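Local coordinates for protein 1-Cys peroxiredoxin (Vibrio vulnificus MO6-24/O, PDB 5K2J) that probably reduces hydrogen peroxide and organic hydroperoxides as a thiol-dependent peroxidase of the 1-Cys peroxiredoxin type, at residues Lys34-Ala39 with Lys66-Ile71. Residues are numbered along the deposited sequence; the frame is centred on the assembly and turned at random.
Sequences KVVLFA and KGVDLI
Lys34 meets the turn that leads into strand 70-75 with both of its backbone polar atoms. Its amide N gives a nearly straight hydrogen bond to Asp69 OD2, 2.8 Å long with 171° at the hydrogen, using the anti lone pair of that oxygen. With Asp69 CG beside its own backbone N (chi1 -56°), the carboxylate comes within reach of the amide of Lys34. Lys34 O takes two donors: Asp69 N at 2.7 Å, lying in the carbonyl plane, and Leu70 N, a weak bond of 3.4 Å. Asp69 thus holds Lys34 at both backbone polar atoms, and its two bonds come just before the regular parallel pairing, which opens with the weak branch from Leu70 N. In that pairing Val35 stands opposite Leu70 and Val36 opposite Ile71, and Val36 N donates to Leu70 O at 2.9 Å, nearly in line with the C=O bond. These are neighbouring strands of the mixed central sheet of the thioredoxin-like fold, linked by a beta-alpha-beta crossover through helices 46-58 and 60-65. The other edge of strand 34-40 pairs antiparallel with strand 120-130, where Val35 and Leu37 find their backbone partners in Ile129 and Met127. Val35 and Leu70 lie side by side on one face of the sheet, Val35 CG2 against Leu70 CB at 4.1 Å. On the face of Val36 and Ile71, Val36 CG2 meets Val68 CG1 at 4.0 Å, and Ile71 CG2 sits at the edge of the Phe38 ring, 4.4 Å from CE1. Helix 60-65 packs on this face through Leu63, which touches both Val68 and Ile71, while Phe38 stacks on Tyr56. The aliphatic part of Lys34 lies along Gly67 and Val68, its CB 3.6 Å from Gly67 O; its chain, bent at chi2 and chi3, then leads the ammonium away from the contact.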
loop_
_atom_site.group_PDB
_atom_site.type_symbol
_atom_site.label_atom_id
_atom_site.label_comp_id
_atom_site.label_asym_id
_atom_site.label_seq_id
_atom_site.Cartn_x
_atom_site.Cartn_y
_atom_site.Cartn_z
ATOM N N LYS A 34 -26.475 10.034 -5.369
ATOM C CA LYS A 34 -25.488 11.082 -5.596
ATOM C C LYS A 34 -24.260 10.725 -4.765
ATOM O O LYS A 34 -24.322 10.699 -3.531
ATOM C CB LYS A 34 -26.043 12.455 -5.225
ATOM C CG LYS A 34 -24.981 13.543 -5.128
ATOM C CD LYS A 34 -25.521 14.907 -5.532
ATOM C CE LYS A 34 -25.682 15.001 -7.038
ATOM N NZ LYS A 34 -25.901 16.403 -7.489
ATOM N N VAL A 35 -23.152 10.431 -5.442
ATOM C CA VAL A 35 -21.952 9.894 -4.812
ATOM C C VAL A 35 -20.811 10.886 -4.989
ATOM O O VAL A 35 -20.601 11.408 -6.091
ATOM C CB VAL A 35 -21.572 8.524 -5.404
ATOM C CG1 VAL A 35 -20.250 8.025 -4.816
ATOM C CG2 VAL A 35 -22.691 7.514 -5.176
ATOM N N VAL A 36 -20.079 11.140 -3.910
ATOM C CA VAL A 36 -18.803 11.842 -3.971
ATOM C C VAL A 36 -17.700 10.798 -3.855
ATOM O O VAL A 36 -17.589 10.113 -2.832
ATOM C CB VAL A 36 -18.682 12.901 -2.863
ATOM C CG1 VAL A 36 -17.247 13.391 -2.760
ATOM C CG2 VAL A 36 -19.621 14.067 -3.136
ATOM N N LEU A 37 -16.896 10.664 -4.908
ATOM C CA LEU A 37 -15.767 9.741 -4.934
ATOM C C LEU A 37 -14.485 10.544 -5.086
ATOM O O LEU A 37 -14.342 11.305 -6.049
ATOM C CB LEU A 37 -15.898 8.741 -6.084
ATOM C CG LEU A 37 -14.659 7.882 -6.349
ATOM C CD1 LEU A 37 -14.453 6.876 -5.231
ATOM C CD2 LEU A 37 -14.764 7.188 -7.698
ATOM N N PHE A 38 -13.559 10.381 -4.145
ATOM C CA PHE A 38 -12.252 11.011 -4.259
ATOM C C PHE A 38 -11.166 9.954 -4.140
ATOM O O PHE A 38 -11.318 8.968 -3.413
ATOM C CB PHE A 38 -12.043 12.122 -3.212
ATOM C CG PHE A 38 -11.897 11.630 -1.796
ATOM C CD1 PHE A 38 -13.014 11.371 -1.019
ATOM C CD2 PHE A 38 -10.640 11.474 -1.226
ATOM C CE1 PHE A 38 -12.882 10.936 0.289
ATOM C CE2 PHE A 38 -10.501 11.042 0.082
ATOM C CZ PHE A 38 -11.625 10.772 0.839
ATOM N N ALA A 39 -10.077 10.170 -4.869
ATOM C CA ALA A 39 -8.965 9.239 -4.942
ATOM C C ALA A 39 -7.703 9.891 -4.401
ATOM O O ALA A 39 -7.489 11.097 -4.560
ATOM C CB ALA A 39 -8.730 8.778 -6.380
ATOM N N LYS A 66 -26.216 18.549 1.755
ATOM C CA LYS A 66 -26.337 19.116 0.421
ATOM C C LYS A 66 -26.749 18.088 -0.624
ATOM O O LYS A 66 -26.700 18.386 -1.822
ATOM C CB LYS A 66 -25.024 19.788 0.011
ATOM C CG LYS A 66 -24.727 21.065 0.783
ATOM C CD LYS A 66 -25.806 22.113 0.548
ATOM C CE LYS A 66 -25.497 23.402 1.289
ATOM N NZ LYS A 66 -26.451 24.495 0.956
ATOM N N GLY A 67 -27.145 16.887 -0.206
ATOM C CA GLY A 67 -27.766 15.936 -1.106
ATOM C C GLY A 67 -26.941 14.723 -1.490
ATOM O O GLY A 67 -27.445 13.883 -2.244
ATOM N N VAL A 68 -25.707 14.584 -1.015
ATOM C CA VAL A 68 -24.932 13.402 -1.382
ATOM C C VAL A 68 -25.356 12.239 -0.497
ATOM O O VAL A 68 -25.578 12.391 0.712
ATOM C CB VAL A 68 -23.414 13.670 -1.309
ATOM C CG1 VAL A 68 -23.116 15.155 -1.404
ATOM C CG2 VAL A 68 -22.769 13.038 -0.079
ATOM N N ASP A 69 -25.526 11.077 -1.119
ATOM C CA ASP A 69 -25.947 9.882 -0.406
ATOM C C ASP A 69 -24.772 9.061 0.103
ATOM O O ASP A 69 -24.893 8.386 1.133
ATOM C CB ASP A 69 -26.822 9.010 -1.314
ATOM C CG ASP A 69 -28.031 9.756 -1.854
ATOM O OD1 ASP A 69 -28.942 10.065 -1.055
ATOM O OD2 ASP A 69 -28.082 10.014 -3.079
ATOM N N LEU A 70 -23.633 9.115 -0.584
ATOM C CA LEU A 70 -22.514 8.237 -0.276
ATOM C C LEU A 70 -21.206 8.966 -0.549
ATOM O O LEU A 70 -21.060 9.612 -1.590
ATOM C CB LEU A 70 -22.596 6.951 -1.109
ATOM C CG LEU A 70 -21.468 5.937 -0.936
ATOM C CD1 LEU A 70 -21.395 5.454 0.505
ATOM C CD2 LEU A 70 -21.659 4.775 -1.892
ATOM N N ILE A 71 -20.269 8.865 0.390
ATOM C CA ILE A 71 -18.922 9.407 0.239
ATOM C C ILE A 71 -17.955 8.234 0.258
ATOM O O ILE A 71 -17.894 7.489 1.244
ATOM C CB ILE A 71 -18.576 10.415 1.346
ATOM C CG1 ILE A 71 -19.663 11.483 1.465
ATOM C CG2 ILE A 71 -17.229 11.066 1.064
ATOM C CD1 ILE A 71 -19.446 12.436 2.616
#